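PDB 3CNE: putative protease I from Bacteroides thetaiotaomicron VPI-5482, which binds flavins such as lumichrome, riboflavin, FMN and FAD as a homodimer, may serve as a flavin store, and appears to lack proteolytic or chaperone activity. Local coordinates for residues Glu23-Asn28 with Lys169-Leu174; Asp39-Lys44 with Asp54-Asn59; His63-Asp68 with Gly101-Met106; Gly113-Asp118 with Lys135-Asn140. All blocks are in the same frame, centred on the assembly; numbering follows the deposited sequence.

In the fold
Interactions 1, 3 and 4 are partly buried; interaction 2 lies at the surface. Interaction 1 packs helix 15-27 on helix 167-174 through apolar side chains, whereas interaction 4, on the opposite side of the chain's centre, sets helix 113-119 on the 135-140 loop through a buried carboxylate gripped by backbone N-H groups beside a few apolar contacts. Interaction 3 is mixed, with a salt-bridge network beside one backbone hydrogen bond where strands 69-73 and 106-110 begin. It meets interaction 1 directly, where L174 packs on M106, so both hold the 106-110 strand. In interaction 2 two loop-and-strand edges touch without a hydrogen bond, away from the flavin and zinc sites.

Interaction 1 (Glu23-Asn28 with Lys169-Leu174)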
loop_
_atom_site.group_PDB
_atom_site.type_symbol
_atom_site.label_atom_id
_atom_site.label_comp_id
_atom_site.label_asym_id
_atom_site.label_seq_id
_atom_site.Cartn_x
_atom_site.Cartn_y
_atom_site.Cartn_z
ATOM N N GLU A 23 -0.716 -7.848 -0.842
ATOM C CA GLU A 23 -2.122 -8.174 -0.995
ATOM C C GLU A 23 -2.312 -9.231 -2.060
ATOM O O GLU A 23 -3.037 -10.231 -1.851
ATOM C CB GLU A 23 -2.939 -6.951 -1.356
ATOM C CG GLU A 23 -4.411 -7.287 -1.498
ATOM C CD GLU A 23 -5.165 -6.216 -2.157
ATOM O OE1 GLU A 23 -4.699 -5.735 -3.218
ATOM O OE2 GLU A 23 -6.217 -5.843 -1.605
ATOM N N ALA A 24 -1.681 -9.021 -3.205
ATOM C CA ALA A 24 -1.794 -10.011 -4.297
ATOM C C ALA A 24 -1.330 -11.417 -3.862
ATOM O O ALA A 24 -2.035 -12.395 -4.112
ATOM C CB ALA A 24 -1.061 -9.537 -5.563
ATOM N N PHE A 25 -0.172 -11.507 -3.201
ATOM C CA PHE A 25 0.340 -12.801 -2.742
ATOM C C PHE A 25 -0.627 -13.423 -1.756
ATOM O O PHE A 25 -0.978 -14.585 -1.900
ATOM C CB PHE A 25 1.729 -12.702 -2.070
ATOM C CG PHE A 25 2.830 -12.214 -2.968
ATOM C CD1 PHE A 25 2.820 -12.463 -4.335
ATOM C CD2 PHE A 25 3.910 -11.531 -2.429
ATOM C CE1 PHE A 25 3.857 -11.991 -5.167
ATOM C CE2 PHE A 25 4.966 -11.075 -3.247
ATOM C CZ PHE A 25 4.931 -11.300 -4.618
ATOM N N PHE A 26 -1.068 -12.633 -0.773
ATOM C CA PHE A 26 -1.929 -13.127 0.294
ATOM C C PHE A 26 -3.261 -13.636 -0.243
ATOM O O PHE A 26 -3.739 -14.706 0.153
ATOM C CB PHE A 26 -2.159 -12.060 1.382
ATOM C CG PHE A 26 -2.712 -12.638 2.639
ATOM C CD1 PHE A 26 -1.889 -13.334 3.508
ATOM C CD2 PHE A 26 -4.061 -12.554 2.926
ATOM C CE1 PHE A 26 -2.404 -13.931 4.661
ATOM C CE2 PHE A 26 -4.585 -13.148 4.092
ATOM C CZ PHE A 26 -3.742 -13.832 4.953
ATOM N N GLU A 27 -3.850 -12.871 -1.154
ATOM C CA GLU A 27 -5.141 -13.231 -1.729
ATOM C C GLU A 27 -5.023 -14.390 -2.704
ATOM O O GLU A 27 -6.009 -15.075 -2.950
ATOM C CB GLU A 27 -5.844 -12.006 -2.349
ATOM C CG GLU A 27 -6.286 -11.002 -1.252
ATOM C CD GLU A 27 -7.080 -9.797 -1.746
ATOM O OE1 GLU A 27 -7.064 -9.516 -2.973
ATOM O OE2 GLU A 27 -7.695 -9.104 -0.879
ATOM N N ASN A 28 -3.817 -14.649 -3.218
ATOM C CA ASN A 28 -3.625 -15.842 -4.061
ATOM C C ASN A 28 -2.934 -17.020 -3.393
ATOM O O ASN A 28 -2.581 -17.995 -4.057
ATOM C CB ASN A 28 -2.937 -15.468 -5.355
ATOM C CG ASN A 28 -3.819 -14.602 -6.213
ATOM O OD1 ASN A 28 -4.727 -15.101 -6.874
ATOM N ND2 ASN A 28 -3.603 -13.296 -6.158
ATOM N N LYS A 169 0.571 -11.436 -14.376
ATOM C CA LYS A 169 1.598 -12.349 -14.894
ATOM C C LYS A 169 2.503 -12.849 -13.760
ATOM O O LYS A 169 2.906 -14.000 -13.756
ATOM C CB LYS A 169 2.424 -11.678 -16.017
ATOM C CG LYS A 169 1.636 -11.434 -17.325
ATOM C CD LYS A 169 2.503 -10.934 -18.497
ATOM C CE LYS A 169 2.879 -9.433 -18.432
ATOM N NZ LYS A 169 1.957 -8.455 -19.144
ATOM N N VAL A 170 2.814 -11.980 -12.788
ATOM C CA VAL A 170 3.665 -12.373 -11.663
ATOM C C VAL A 170 2.954 -13.431 -10.835
ATOM O O VAL A 170 3.549 -14.438 -10.449
ATOM C CB VAL A 170 4.007 -11.177 -10.762
ATOM C CG1 VAL A 170 4.783 -11.646 -9.523
ATOM C CG2 VAL A 170 4.804 -10.179 -11.550
ATOM N N ILE A 171 1.685 -13.177 -10.550
ATOM C CA ILE A 171 0.866 -14.110 -9.785
ATOM C C ILE A 171 0.810 -15.456 -10.509
ATOM O O ILE A 171 1.041 -16.489 -9.893
ATOM C CB ILE A 171 -0.562 -13.570 -9.520
ATOM C CG1 ILE A 171 -0.534 -12.326 -8.610
ATOM C CG2 ILE A 171 -1.449 -14.671 -8.878
ATOM C CD1 ILE A 171 0.231 -12.530 -7.321
ATOM N N GLU A 172 0.508 -15.429 -11.808
ATOM C CA GLU A 172 0.409 -16.648 -12.621
ATOM C C GLU A 172 1.708 -17.468 -12.558
ATOM O O GLU A 172 1.670 -18.689 -12.396
ATOM C CB GLU A 172 -0.006 -16.293 -14.055
ATOM C CG GLU A 172 0.248 -17.376 -15.135
ATOM C CD GLU A 172 -0.820 -18.473 -15.187
ATOM O OE1 GLU A 172 -0.468 -19.669 -14.992
ATOM O OE2 GLU A 172 -2.009 -18.151 -15.427
ATOM N N ALA A 173 2.849 -16.789 -12.629
ATOM C CA ALA A 173 4.180 -17.445 -12.562
ATOM C C ALA A 173 4.504 -18.058 -11.198
ATOM O O ALA A 173 5.317 -18.981 -11.106
ATOM C CB ALA A 173 5.276 -16.468 -12.975
ATOM N N LEU A 174 3.878 -17.546 -10.141
ATOM C CA LEU A 174 4.171 -17.997 -8.775
ATOM C C LEU A 174 3.230 -19.079 -8.226
ATOM O O LEU A 174 3.430 -19.573 -7.111
ATOM C CB LEU A 174 4.189 -16.793 -7.820
ATOM C CG LEU A 174 5.442 -15.911 -7.886
ATOM C CD1 LEU A 174 5.201 -14.608 -7.165
ATOM C CD2 LEU A 174 6.614 -16.645 -7.245
#
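The phenyl ring of F25 is met by three aliphatic groups, and they approach it differently. V170 CG1 lies at the ring's edge, near its plane and rather distant, while the methyls I171 CD1 and L174 CD1 come in obliquely. The closest of these touches is F25 CE1 to L174 CD1, at 3.6 Å. The other flat group, the amide of N28, has the carbonyl oxygen of A24 nearly in its plane: N28 ND2 donates to A24 O over 2.7 Å, from above the carbonyl plane rather than along a lone pair. A24 O thus accepts from both the backbone and the side chain of N28, which fixes the amide as the helix runs out.

I171 fills the middle. Its CG1 branch, anti to its own carbonyl carbon, sends CD1 to A24 CB at 3.7 Å, and the side chain crosses that of N28 at about a right angle, with I171 CG2 3.6 Å from N28 CG. An alanine in place of N28 would lose the side-chain hydrogen bond to A24 O and the flat surface against I171 CG2, and would probably loosen this end of the contact.

No hydrogen bond crosses between the segments. The axes of 23-27 and 169-174 approach to 10.6 Å and cross at -40°. The two helices pack side by side on the central sheet of the DJ-1/PfpI alpha/beta fold: F25 reaches V5 and V7 of strand 4-9 and V71 of strand 69-73, whereas V170 and L174 rest on I108 and M106 of strand 106-110. I30 touches F25, I171 and L174 alike.

Interaction 2 (Asp39-Lys44 with Asp54-Asn59); sequences DTKEIK and DDVIAN
Where they touch, the two backbones run almost exactly antiparallel, 177° apart from residues 39 to 41 against 54 to 56. The closest CA atoms, of K41 and D55, are 5.3 Å apart, yet no hydrogen bond joins the segments. Each is tied elsewhere: K41 pairs through its backbone with V53, at the base of the hairpin 42-44/50-52, and D55 with A36, at the edge of the main sheet. Within residues 39-44 the corner is an ST turn, T40 OG1 accepting from E42 N.

V56 points toward the other segment. Its CG1, anti to the valine's own carbonyl carbon, butts against the peptide between T40 and K41, 3.4 Å from T40 C and 3.5 Å from K41 N. The methyl therefore presses mainly on backbone.

K41 takes the other half of the contact with its alkyl chain. CG lies beside the backbone of D55, and K41 CD comes within 3.4 Å of D54 O, where the chain bends at chi3 (-80°); K41 NZ remains 4.2 Å from D54 O. The CB of D55 points away; D55 OD1 takes N59 ND2 on its syn lone pair at 2.9 Å and, weakly, V56 N, bracing the 3-10 turn that follows. D54 OD2 is bonded to V34 N.

So aliphatic carbon lies against peptide groups. K41 NZ and D55 OD1 stand 6.7 Å apart, so any attraction is probably long-range and softened by solvent; D55 OD2 has a long, weak ion pair with K33. Across the two segments the contact is van der Waals, while backbone bonds to V53, V34 and A36 place each segment.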
loop_
_atom_site.group_PDB
_atom_site.type_symbol
_atom_site.label_atom_id
_atom_site.label_comp_id
_atom_site.label_asym_id
_atom_site.label_seq_id
_atom_site.Cartn_x
_atom_site.Cartn_y
_atom_site.Cartn_z
ATOM N N ASP A 39 18.929 -2.343 9.667
ATOM C CA ASP A 39 19.600 -2.983 10.795
ATOM C C ASP A 39 18.620 -3.665 11.754
ATOM O O ASP A 39 19.032 -4.489 12.592
ATOM C CB ASP A 39 20.464 -1.942 11.534
ATOM C CG ASP A 39 19.661 -0.766 12.051
ATOM O OD1 ASP A 39 18.875 -0.177 11.271
ATOM O OD2 ASP A 39 19.826 -0.415 13.244
ATOM N N THR A 40 17.333 -3.296 11.667
ATOM C CA THR A 40 16.258 -3.928 12.435
ATOM C C THR A 40 15.018 -4.160 11.562
ATOM O O THR A 40 14.870 -3.563 10.502
ATOM C CB THR A 40 15.801 -3.070 13.678
ATOM O OG1 THR A 40 14.910 -2.039 13.243
ATOM C CG2 THR A 40 16.988 -2.429 14.413
ATOM N N LYS A 41 14.118 -5.006 12.048
ATOM C CA LYS A 41 12.853 -5.328 11.365
ATOM C C LYS A 41 11.902 -4.142 11.211
ATOM O O LYS A 41 10.888 -4.227 10.484
ATOM C CB LYS A 41 12.079 -6.359 12.193
ATOM C CG LYS A 41 12.694 -7.666 12.307
ATOM C CD LYS A 41 11.680 -8.696 12.771
ATOM C CE LYS A 41 11.428 -8.669 14.269
ATOM N NZ LYS A 41 10.528 -9.833 14.630
ATOM N N GLU A 42 12.169 -3.075 11.962
ATOM C CA GLU A 42 11.272 -1.932 12.019
ATOM C C GLU A 42 11.699 -0.912 10.963
ATOM O O GLU A 42 12.850 -0.447 10.974
ATOM C CB GLU A 42 11.297 -1.302 13.416
ATOM C CG GLU A 42 10.309 -0.171 13.522
ATOM C CD GLU A 42 10.344 0.554 14.850
ATOM O OE1 GLU A 42 10.210 -0.100 15.914
ATOM O OE2 GLU A 42 10.478 1.796 14.803
ATOM N N ILE A 43 10.805 -0.601 10.023
ATOM C CA ILE A 43 11.140 0.314 8.909
ATOM C C ILE A 43 10.059 1.377 8.795
ATOM O O ILE A 43 9.047 1.259 9.424
ATOM C CB ILE A 43 11.259 -0.422 7.525
ATOM C CG1 ILE A 43 9.902 -1.042 7.115
ATOM C CG2 ILE A 43 12.450 -1.438 7.518
ATOM C CD1 ILE A 43 9.855 -1.567 5.673
ATOM N N LYS A 44 10.283 2.415 7.999
ATOM C CA LYS A 44 9.260 3.423 7.771
ATOM C C LYS A 44 8.784 3.313 6.363
ATOM O O LYS A 44 9.477 2.720 5.540
ATOM C CB LYS A 44 9.818 4.811 7.997
ATOM C CG LYS A 44 9.612 5.295 9.407
ATOM C CD LYS A 44 10.726 4.872 10.337
ATOM C CE LYS A 44 10.655 5.704 11.636
ATOM N NZ LYS A 44 12.038 5.941 12.197
ATOM N N ASP A 54 9.221 -9.183 8.846
ATOM C CA ASP A 54 9.482 -10.505 9.409
ATOM C C ASP A 54 10.913 -10.677 9.909
ATOM O O ASP A 54 11.159 -11.443 10.843
ATOM C CB ASP A 54 9.155 -11.609 8.394
ATOM C CG ASP A 54 7.661 -11.608 7.986
ATOM O OD1 ASP A 54 6.801 -11.447 8.890
ATOM O OD2 ASP A 54 7.361 -11.731 6.779
ATOM N N ASP A 55 11.862 -10.015 9.259
ATOM C CA ASP A 55 13.277 -10.281 9.535
ATOM C C ASP A 55 14.101 -9.187 8.867
ATOM O O ASP A 55 13.558 -8.303 8.183
ATOM C CB ASP A 55 13.649 -11.633 8.935
ATOM C CG ASP A 55 14.759 -12.348 9.699
ATOM O OD1 ASP A 55 15.500 -11.724 10.507
ATOM O OD2 ASP A 55 14.899 -13.543 9.439
ATOM N N VAL A 56 15.414 -9.265 9.069
ATOM C CA VAL A 56 16.345 -8.348 8.449
ATOM C C VAL A 56 17.088 -9.088 7.336
ATOM O O VAL A 56 17.190 -10.303 7.369
ATOM C CB VAL A 56 17.346 -7.776 9.457
ATOM C CG1 VAL A 56 16.632 -6.992 10.560
ATOM C CG2 VAL A 56 18.273 -8.880 10.061
ATOM N N ILE A 57 17.607 -8.330 6.370
ATOM C CA ILE A 57 18.229 -8.887 5.177
ATOM C C ILE A 57 19.498 -9.687 5.492
ATOM O O ILE A 57 19.859 -10.595 4.726
ATOM C CB ILE A 57 18.516 -7.779 4.109
ATOM C CG1 ILE A 57 18.979 -8.423 2.785
ATOM C CG2 ILE A 57 19.529 -6.725 4.628
ATOM C CD1 ILE A 57 18.608 -7.603 1.558
ATOM N N ALA A 58 20.177 -9.340 6.588
ATOM C CA ALA A 58 21.383 -10.098 7.017
ATOM C C ALA A 58 21.059 -11.583 7.187
ATOM O O ALA A 58 21.879 -12.446 6.853
ATOM C CB ALA A 58 21.971 -9.520 8.308
ATOM N N ASN A 59 19.854 -11.878 7.678
ATOM C CA ASN A 59 19.442 -13.269 7.923
ATOM C C ASN A 59 18.972 -14.043 6.688
ATOM O O ASN A 59 18.687 -15.246 6.758
ATOM C CB ASN A 59 18.407 -13.312 9.042
ATOM C CG ASN A 59 19.010 -13.010 10.383
ATOM O OD1 ASN A 59 20.217 -13.180 10.585
ATOM N ND2 ASN A 59 18.185 -12.559 11.314
#

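Interaction 3 (His63-Asp68 with Gly101-Met106); sequences HEDEFD and GEKGKM
Two salt bridges share one carboxylate. D65 receives K105 NZ on OD1, along the anti lone pair at 3.1 Å, and K103 NZ on OD2 at 3.3 Å, the latter from above the carboxylate plane. Both lysine chains cross the aspartate at about a right angle. K103 reaches over nearly straight until a bend at chi4, while K105 bends early, at chi2 (-76°), which brings its chain up alongside the 63-68 turn.

Hydrogen bonds to backbone oxygens come next. Besides D65, K105 NZ grips F67 O at 2.7 Å, nearly along the C=O axis, so the ammonium group is held by a carboxylate and a carbonyl at once. Farther along the chain, M106 N donates to D68 O over 3.1 Å, in the carbonyl plane and on a lone pair. An alanine at K105 would lose both the bridge to D65 and the bond to F67 O, and would probably leave the turn less firmly tied to the end of the helix.

Further touches come from the K105 chain: K105 CB sits 3.5 Å from D68 O, and K105 CE is 3.8 Å from E64 O.

These pieces close one beta-alpha-beta crossover. Residues 63-68 lead into strand 69-73; G104, with positive phi, is the C-prime residue of the Schellman motif that ends helix 88-102, and the chain then enters the neighbouring parallel strand 106-110, where the pairing continues from M106 to L70. F100 packs against E64, F67 and K105, D68 OD2 is bonded to K4 N, and selenomethionine M106 leans on A173 and L174 of helix 167-174.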
loop_
_atom_site.group_PDB
_atom_site.type_symbol
_atom_site.label_atom_id
_atom_site.label_comp_id
_atom_site.label_asym_id
_atom_site.label_seq_id
_atom_site.Cartn_x
_atom_site.Cartn_y
_atom_site.Cartn_z
ATOM N N HIS A 63 20.642 -18.189 2.747
ATOM C CA HIS A 63 19.356 -18.893 2.625
ATOM C C HIS A 63 18.600 -18.570 1.331
ATOM O O HIS A 63 17.397 -18.821 1.235
ATOM C CB HIS A 63 18.451 -18.602 3.832
ATOM C CG HIS A 63 19.039 -18.988 5.156
ATOM N ND1 HIS A 63 19.829 -18.131 5.897
ATOM C CD2 HIS A 63 18.922 -20.121 5.889
ATOM C CE1 HIS A 63 20.186 -18.725 7.024
ATOM N NE2 HIS A 63 19.652 -19.935 7.042
ATOM N N GLU A 64 19.295 -18.014 0.342
ATOM C CA GLU A 64 18.641 -17.600 -0.897
ATOM C C GLU A 64 17.997 -18.777 -1.658
ATOM O O GLU A 64 16.997 -18.603 -2.360
ATOM C CB GLU A 64 19.614 -16.844 -1.809
ATOM C CG GLU A 64 20.269 -15.597 -1.195
ATOM C CD GLU A 64 21.579 -15.882 -0.463
ATOM O OE1 GLU A 64 21.808 -17.043 -0.063
ATOM O OE2 GLU A 64 22.384 -14.935 -0.279
ATOM N N ASP A 65 18.584 -19.968 -1.525
ATOM C CA ASP A 65 18.088 -21.150 -2.243
ATOM C C ASP A 65 16.832 -21.718 -1.560
ATOM O O ASP A 65 16.256 -22.699 -2.007
ATOM C CB ASP A 65 19.201 -22.202 -2.374
ATOM C CG ASP A 65 19.306 -22.781 -3.778
ATOM O OD1 ASP A 65 18.326 -22.709 -4.578
ATOM O OD2 ASP A 65 20.382 -23.345 -4.087
ATOM N N GLU A 66 16.394 -21.062 -0.489
ATOM C CA GLU A 66 15.178 -21.423 0.226
ATOM C C GLU A 66 13.963 -20.753 -0.412
ATOM O O GLU A 66 12.824 -21.010 -0.029
ATOM C CB GLU A 66 15.292 -20.902 1.645
ATOM C CG GLU A 66 15.106 -21.928 2.726
ATOM C CD GLU A 66 15.890 -21.545 3.961
ATOM O OE1 GLU A 66 17.115 -21.851 3.993
ATOM O OE2 GLU A 66 15.291 -20.936 4.885
ATOM N N PHE A 67 14.215 -19.873 -1.373
ATOM C CA PHE A 67 13.157 -19.083 -1.981
ATOM C C PHE A 67 13.171 -19.290 -3.490
ATOM O O PHE A 67 14.171 -19.743 -4.044
ATOM C CB PHE A 67 13.328 -17.616 -1.611
ATOM C CG PHE A 67 13.084 -17.330 -0.151
ATOM C CD1 PHE A 67 11.819 -16.984 0.302
ATOM C CD2 PHE A 67 14.127 -17.408 0.773
ATOM C CE1 PHE A 67 11.593 -16.710 1.662
ATOM C CE2 PHE A 67 13.906 -17.137 2.130
ATOM C CZ PHE A 67 12.640 -16.785 2.571
ATOM N N ASP A 68 12.046 -19.002 -4.140
ATOM C CA ASP A 68 11.924 -19.171 -5.591
ATOM C C ASP A 68 12.003 -17.829 -6.331
ATOM O O ASP A 68 12.198 -17.774 -7.539
ATOM C CB ASP A 68 10.596 -19.850 -5.886
ATOM C CG ASP A 68 10.512 -21.229 -5.261
ATOM O OD1 ASP A 68 11.117 -22.158 -5.817
ATOM O OD2 ASP A 68 9.888 -21.381 -4.200
ATOM N N GLY A 101 19.932 -13.926 -8.526
ATOM C CA GLY A 101 20.003 -13.825 -9.978
ATOM C C GLY A 101 20.881 -14.928 -10.559
ATOM O O GLY A 101 20.480 -15.611 -11.507
ATOM N N GLU A 102 22.059 -15.110 -9.957
ATOM C CA GLU A 102 22.969 -16.231 -10.273
ATOM C C GLU A 102 22.294 -17.607 -10.158
ATOM O O GLU A 102 22.625 -18.535 -10.915
ATOM C CB GLU A 102 24.200 -16.199 -9.357
ATOM C CG GLU A 102 25.217 -15.160 -9.755
ATOM C CD GLU A 102 26.421 -15.087 -8.807
ATOM O OE1 GLU A 102 26.416 -15.735 -7.717
ATOM O OE2 GLU A 102 27.384 -14.365 -9.164
ATOM N N LYS A 103 21.358 -17.748 -9.215
ATOM C CA LYS A 103 20.701 -19.036 -9.023
ATOM C C LYS A 103 19.435 -19.189 -9.848
ATOM O O LYS A 103 18.670 -20.133 -9.647
ATOM C CB LYS A 103 20.446 -19.334 -7.540
ATOM C CG LYS A 103 21.703 -19.529 -6.716
ATOM C CD LYS A 103 21.360 -19.859 -5.249
ATOM C CE LYS A 103 22.621 -19.921 -4.379
ATOM N NZ LYS A 103 22.680 -21.087 -3.434
ATOM N N GLY A 104 19.208 -18.251 -10.763
ATOM C CA GLY A 104 18.091 -18.346 -11.707
ATOM C C GLY A 104 16.714 -18.131 -11.101
ATOM O O GLY A 104 15.707 -18.600 -11.648
ATOM N N LYS A 105 16.651 -17.394 -9.990
ATOM C CA LYS A 105 15.370 -17.138 -9.322
ATOM C C LYS A 105 14.596 -16.051 -10.039
ATOM O O LYS A 105 15.171 -15.263 -10.777
ATOM C CB LYS A 105 15.574 -16.798 -7.851
ATOM C CG LYS A 105 16.529 -17.743 -7.112
ATOM C CD LYS A 105 15.844 -19.059 -6.800
ATOM C CE LYS A 105 16.691 -19.956 -5.926
ATOM N NZ LYS A 105 15.860 -21.150 -5.600
HETATM N N MSE A 106 13.282 -16.022 -9.845
HETATM C CA MSE A 106 12.467 -14.982 -10.426
HETATM C C MSE A 106 12.733 -13.632 -9.715
HETATM O O MSE A 106 12.665 -13.553 -8.487
HETATM C CB MSE A 106 11.007 -15.394 -10.315
HETATM C CG MSE A 106 10.016 -14.391 -10.817
HETATM SE SE MSE A 106 8.209 -15.165 -10.644
HETATM C CE MSE A 106 8.625 -16.718 -9.514
#

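Interaction 4 (Gly113-Asp118 with Lys135-Asn140); sequences GAMMFD and KPAIQN
D118 carries this contact, and its side chain can be followed outward from the helix. D118 CB lies 3.8 Å from I138 CD1, a methyl that also sits against the helix backbone at A114 O and M115 CA. CG stands anti to the backbone N (chi1 174°), which carries the carboxylate to the loop, and there the group divides. D118 OD1 turns toward N140 and has N140 CB 3.6 Å away. D118 OD2 goes into the loop corner and takes two consecutive peptide N-H groups: Q139 N at a very short 2.5 Å, nearly along the C-O axis but with a bent N-H...O angle of 137°, and N140 N at 3.0 Å, from above the carboxylate plane and straighter, at 153°. The fit is tight there, for D118 OD2 is also only 3.0 Å from I138 CA, and A137 O faces it as a second acceptor.

Away from the carboxylate the touch is apolar. The SE of selenomethionine M115 rests 3.6 Å from A137 CB, and I138 and A114 both pack on V128 of strand 127-129. The helix begins just after C111, which with C74 binds the zinc ion; the side chain of M115 is about 7 Å from that of C74.

D118 is buried, and two N-H groups on one oxygen would probably stabilise its charged form, whereas A137 O and the nearby C-terminal end of helix 113-119 would tend to oppose it. The carboxylate ties the 135-140 loop to the helix by two bonds to backbone N-H groups, which do not depend on the side chains of Q139 and N140.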
loop_
_atom_site.group_PDB
_atom_site.type_symbol
_atom_site.label_atom_id
_atom_site.label_comp_id
_atom_site.label_asym_id
_atom_site.label_seq_id
_atom_site.Cartn_x
_atom_site.Cartn_y
_atom_site.Cartn_z
ATOM N N GLY A 113 14.068 -0.546 -8.758
ATOM C CA GLY A 113 14.389 -1.959 -8.594
ATOM C C GLY A 113 15.288 -2.520 -9.687
ATOM O O GLY A 113 16.251 -3.250 -9.399
ATOM N N ALA A 114 14.984 -2.186 -10.945
ATOM C CA ALA A 114 15.779 -2.681 -12.077
ATOM C C ALA A 114 17.225 -2.170 -11.988
ATOM O O ALA A 114 18.170 -2.844 -12.445
ATOM C CB ALA A 114 15.164 -2.243 -13.390
HETATM N N MSE A 115 17.394 -0.987 -11.397
HETATM C CA MSE A 115 18.732 -0.412 -11.241
HETATM C C MSE A 115 19.514 -1.167 -10.176
HETATM O O MSE A 115 20.692 -1.469 -10.361
HETATM C CB MSE A 115 18.648 1.064 -10.907
HETATM C CG MSE A 115 20.002 1.766 -10.876
HETATM SE SE MSE A 115 19.836 3.540 -10.074
HETATM C CE MSE A 115 19.397 3.132 -8.196
HETATM N N MSE A 116 18.844 -1.494 -9.073
HETATM C CA MSE A 116 19.464 -2.312 -8.025
HETATM C C MSE A 116 19.931 -3.653 -8.622
HETATM O O MSE A 116 21.029 -4.132 -8.331
HETATM C CB MSE A 116 18.496 -2.511 -6.856
HETATM C CG MSE A 116 18.118 -1.195 -6.163
HETATM SE SE MSE A 116 19.691 -0.406 -5.266
HETATM C CE MSE A 116 19.777 -1.624 -3.810
ATOM N N PHE A 117 19.073 -4.254 -9.447
ATOM C CA PHE A 117 19.419 -5.467 -10.172
ATOM C C PHE A 117 20.632 -5.228 -11.078
ATOM O O PHE A 117 21.588 -6.002 -11.033
ATOM C CB PHE A 117 18.211 -5.994 -10.991
ATOM C CG PHE A 117 17.024 -6.446 -10.153
ATOM C CD1 PHE A 117 17.165 -6.776 -8.808
ATOM C CD2 PHE A 117 15.761 -6.579 -10.744
ATOM C CE1 PHE A 117 16.042 -7.228 -8.045
ATOM C CE2 PHE A 117 14.648 -7.025 -10.000
ATOM C CZ PHE A 117 14.794 -7.340 -8.645
ATOM N N ASP A 118 20.596 -4.147 -11.867
ATOM C CA ASP A 118 21.651 -3.831 -12.818
ATOM C C ASP A 118 23.015 -3.744 -12.156
ATOM O O ASP A 118 23.996 -4.271 -12.691
ATOM C CB ASP A 118 21.361 -2.527 -13.583
ATOM C CG ASP A 118 22.544 -2.092 -14.506
ATOM O OD1 ASP A 118 23.711 -2.431 -14.231
ATOM O OD2 ASP A 118 22.343 -1.392 -15.507
ATOM N N LYS A 135 16.602 5.542 -15.259
ATOM C CA LYS A 135 16.915 4.954 -16.590
ATOM C C LYS A 135 18.377 5.095 -17.045
ATOM O O LYS A 135 18.973 4.108 -17.481
ATOM C CB LYS A 135 15.965 5.463 -17.689
ATOM C CG LYS A 135 16.131 4.733 -19.020
ATOM C CD LYS A 135 15.131 5.188 -20.062
ATOM C CE LYS A 135 15.396 4.471 -21.386
ATOM N NZ LYS A 135 14.635 5.086 -22.505
ATOM N N PRO A 136 18.966 6.307 -16.926
ATOM C CA PRO A 136 20.352 6.448 -17.373
ATOM C C PRO A 136 21.346 5.571 -16.605
ATOM O O PRO A 136 22.457 5.355 -17.089
ATOM C CB PRO A 136 20.667 7.926 -17.101
ATOM C CG PRO A 136 19.354 8.601 -16.977
ATOM C CD PRO A 136 18.437 7.576 -16.394
ATOM N N ALA A 137 20.957 5.074 -15.429
ATOM C CA ALA A 137 21.843 4.204 -14.652
ATOM C C ALA A 137 21.838 2.746 -15.112
ATOM O O ALA A 137 22.639 1.943 -14.632
ATOM C CB ALA A 137 21.533 4.305 -13.161
ATOM N N ILE A 138 20.941 2.401 -16.031
ATOM C CA ILE A 138 20.881 1.041 -16.559
ATOM C C ILE A 138 21.938 0.878 -17.644
ATOM O O ILE A 138 21.813 1.458 -18.728
ATOM C CB ILE A 138 19.448 0.682 -17.104
ATOM C CG1 ILE A 138 18.400 0.771 -15.983
ATOM C CG2 ILE A 138 19.429 -0.682 -17.775
ATOM C CD1 ILE A 138 18.644 -0.199 -14.838
ATOM N N GLN A 139 22.988 0.120 -17.342
ATOM C CA GLN A 139 24.024 -0.178 -18.351
ATOM C C GLN A 139 24.201 -1.647 -18.749
ATOM O O GLN A 139 24.607 -1.922 -19.879
ATOM C CB GLN A 139 25.390 0.453 -18.018
ATOM C CG GLN A 139 25.538 1.129 -16.674
ATOM C CD GLN A 139 26.866 1.834 -16.560
ATOM O OE1 GLN A 139 27.638 1.882 -17.527
ATOM N NE2 GLN A 139 27.156 2.384 -15.376
ATOM N N ASN A 140 23.914 -2.571 -17.829
ATOM C CA ASN A 140 23.961 -4.004 -18.115
ATOM C C ASN A 140 22.719 -4.527 -18.834
ATOM O O ASN A 140 22.830 -5.309 -19.781
ATOM C CB ASN A 140 24.231 -4.805 -16.845
ATOM C CG ASN A 140 25.603 -4.513 -16.265
ATOM O OD1 ASN A 140 25.733 -4.072 -15.111
ATOM N ND2 ASN A 140 26.633 -4.738 -17.060
#